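Local coordinates for protein thermotoga maritima TmcAL (Thermotoga maritima, PDB 5Y0T) that belongs to the HIGH nucleotidyl transferase family of the HUP clan and holds adenosine-5'-rp-alpha-thio-triphosphate in a pocket of its nucleotide-binding fold, at residues 30-35 and 63-68. Sequence-based numbering, arbitrary orientation.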
loop_
_atom_site.group_PDB
_atom_site.type_symbol
_atom_site.label_atom_id
_atom_site.label_comp_id
_atom_site.label_asym_id
_atom_site.label_seq_id
_atom_site.Cartn_x
_atom_site.Cartn_y
_atom_site.Cartn_z
ATOM N N PRO A 30 20.467 40.817 -4.827
ATOM C CA PRO A 30 19.085 40.873 -5.311
ATOM C C PRO A 30 18.202 41.738 -4.416
ATOM O O PRO A 30 18.523 41.984 -3.240
ATOM C CB PRO A 30 18.641 39.408 -5.264
ATOM C CG PRO A 30 19.381 38.856 -4.043
ATOM C CD PRO A 30 20.718 39.625 -3.996
ATOM N N ASP A 31 17.097 42.210 -4.983
ATOM C CA ASP A 31 16.084 42.928 -4.214
ATOM C C ASP A 31 15.264 41.931 -3.381
ATOM O O ASP A 31 14.824 42.249 -2.282
ATOM C CB ASP A 31 15.183 43.743 -5.154
ATOM C CG ASP A 31 15.952 44.830 -5.887
ATOM O OD1 ASP A 31 16.240 44.684 -7.096
ATOM O OD2 ASP A 31 16.310 45.814 -5.236
ATOM N N TYR A 32 15.096 40.720 -3.908
ATOM C CA TYR A 32 14.370 39.642 -3.231
ATOM C C TYR A 32 15.014 38.302 -3.529
ATOM O O TYR A 32 15.673 38.146 -4.546
ATOM C CB TYR A 32 12.892 39.587 -3.671
ATOM C CG TYR A 32 12.155 40.897 -3.496
ATOM C CD1 TYR A 32 11.505 41.200 -2.293
ATOM C CD2 TYR A 32 12.110 41.831 -4.531
ATOM C CE1 TYR A 32 10.834 42.395 -2.126
ATOM C CE2 TYR A 32 11.450 43.032 -4.368
ATOM C CZ TYR A 32 10.815 43.302 -3.165
ATOM O OH TYR A 32 10.165 44.489 -3.012
ATOM N N THR A 33 14.776 37.333 -2.650
ATOM C CA THR A 33 15.257 35.968 -2.827
ATOM C C THR A 33 14.087 34.987 -2.731
ATOM O O THR A 33 13.324 35.015 -1.773
ATOM C CB THR A 33 16.312 35.617 -1.766
ATOM O OG1 THR A 33 17.433 36.491 -1.925
ATOM C CG2 THR A 33 16.779 34.177 -1.900
ATOM N N ILE A 34 13.964 34.136 -3.739
ATOM C CA ILE A 34 12.905 33.154 -3.822
ATOM C C ILE A 34 13.526 31.766 -3.858
ATOM O O ILE A 34 14.448 31.520 -4.634
ATOM C CB ILE A 34 12.052 33.380 -5.075
ATOM C CG1 ILE A 34 11.332 34.737 -4.988
ATOM C CG2 ILE A 34 11.063 32.240 -5.256
ATOM C CD1 ILE A 34 10.635 35.118 -6.296
ATOM N N ALA A 35 13.036 30.859 -3.018
ATOM C CA ALA A 35 13.528 29.472 -3.043
ATOM C C ALA A 35 12.451 28.540 -3.564
ATOM O O ALA A 35 11.290 28.715 -3.227
ATOM C CB ALA A 35 13.971 29.031 -1.655
ATOM N N GLY A 63 16.825 34.119 5.573
ATOM C CA GLY A 63 16.956 35.129 4.525
ATOM C C GLY A 63 16.237 34.912 3.199
ATOM O O GLY A 63 16.355 35.737 2.299
ATOM N N VAL A 64 15.461 33.839 3.073
ATOM C CA VAL A 64 14.563 33.702 1.905
ATOM C C VAL A 64 13.268 34.541 2.093
ATOM O O VAL A 64 12.724 34.598 3.195
ATOM C CB VAL A 64 14.184 32.223 1.649
ATOM C CG1 VAL A 64 13.197 32.134 0.505
ATOM C CG2 VAL A 64 15.438 31.394 1.308
ATOM N N ASP A 65 12.815 35.246 1.048
ATOM C CA ASP A 65 11.584 36.051 1.149
ATOM C C ASP A 65 10.326 35.245 0.875
ATOM O O ASP A 65 9.293 35.492 1.487
ATOM C CB ASP A 65 11.618 37.235 0.187
ATOM C CG ASP A 65 12.785 38.169 0.475
ATOM O OD1 ASP A 65 13.569 38.454 -0.445
ATOM O OD2 ASP A 65 12.922 38.595 1.632
ATOM N N VAL A 66 10.420 34.351 -0.112
ATOM C CA VAL A 66 9.301 33.490 -0.533
ATOM C C VAL A 66 9.786 32.059 -0.782
ATOM O O VAL A 66 10.784 31.854 -1.465
ATOM C CB VAL A 66 8.637 34.005 -1.833
ATOM C CG1 VAL A 66 7.410 33.141 -2.214
ATOM C CG2 VAL A 66 8.246 35.510 -1.704
ATOM N N VAL A 67 9.066 31.079 -0.243
ATOM C CA VAL A 67 9.393 29.672 -0.462
ATOM C C VAL A 67 8.281 29.020 -1.279
ATOM O O VAL A 67 7.110 29.137 -0.930
ATOM C CB VAL A 67 9.560 28.867 0.854
ATOM C CG1 VAL A 67 9.836 27.384 0.531
ATOM C CG2 VAL A 67 10.700 29.443 1.710
ATOM N N LEU A 68 8.675 28.365 -2.368
ATOM C CA LEU A 68 7.776 27.629 -3.258
ATOM C C LEU A 68 8.025 26.142 -3.106
ATOM O O LEU A 68 9.149 25.737 -2.830
ATOM C CB LEU A 68 8.010 28.027 -4.715
ATOM C CG LEU A 68 8.214 29.522 -4.959
ATOM C CD1 LEU A 68 8.565 29.812 -6.435
ATOM C CD2 LEU A 68 6.975 30.268 -4.541
HETATM O O HOH W 1 14.120 41.580 0.395
#
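With CG anti to its own carbonyl carbon (chi1 -60°), Asp-65 reaches back to Thr-33, and Val-64, with CG1 anti to its backbone N, lays that methyl over Thr-33 O and Ala-35 N. The carboxylate of Asp-65 takes the place of a main-chain acceptor: OD1 accepts the N-H of Thr-33 at 2.8 Å, approached on its anti side and 23° out of the carboxylate plane. In return the N-H of Asp-65 binds Thr-33 O at 2.9 Å, so that side chain and backbone of one aspartate grip both main-chain polar groups of Thr-33. The same carbonyl also draws a weak bond from Val-66 N. OD1 lies at the edge of the Tyr-32 ring, near the ring plane, while the Tyr-32 hydroxyl is bonded to Glu-348. A water lies 2.8 Å from Asp-31 O and 3.3 Å from Asp-65 OD1, placed to bridge them.

Beyond this start the pairing becomes regular. Ala-35 N binds Val-66 O at 2.9 Å, nearly straight. Leu-68 N binds Ala-35 O at 2.8 Å, equally straight; Ala-35 thus bonds residues flanking Val-67, the mark of parallel pairing. The short strand axes are inclined by 21°. One face carries Ile-34, whose CG2 meets Leu-68 CD1 at 3.7 Å, and Val-66, with Ile-349 of helix 346-356 packed against both Ile-34 and Val-66. On the other face Ala-35 CB rests 3.9 Å from Val-64 CG1.

Gly-63 ends helix 52-61 in a Schellman motif, and the chain then enters strand 66-70 beside strand 32-38. This strand-helix-strand passage between parallel neighbours is a beta-alpha-beta crossover, characteristic of the Rossmann-like nucleotide-binding fold of HUP-clan proteins.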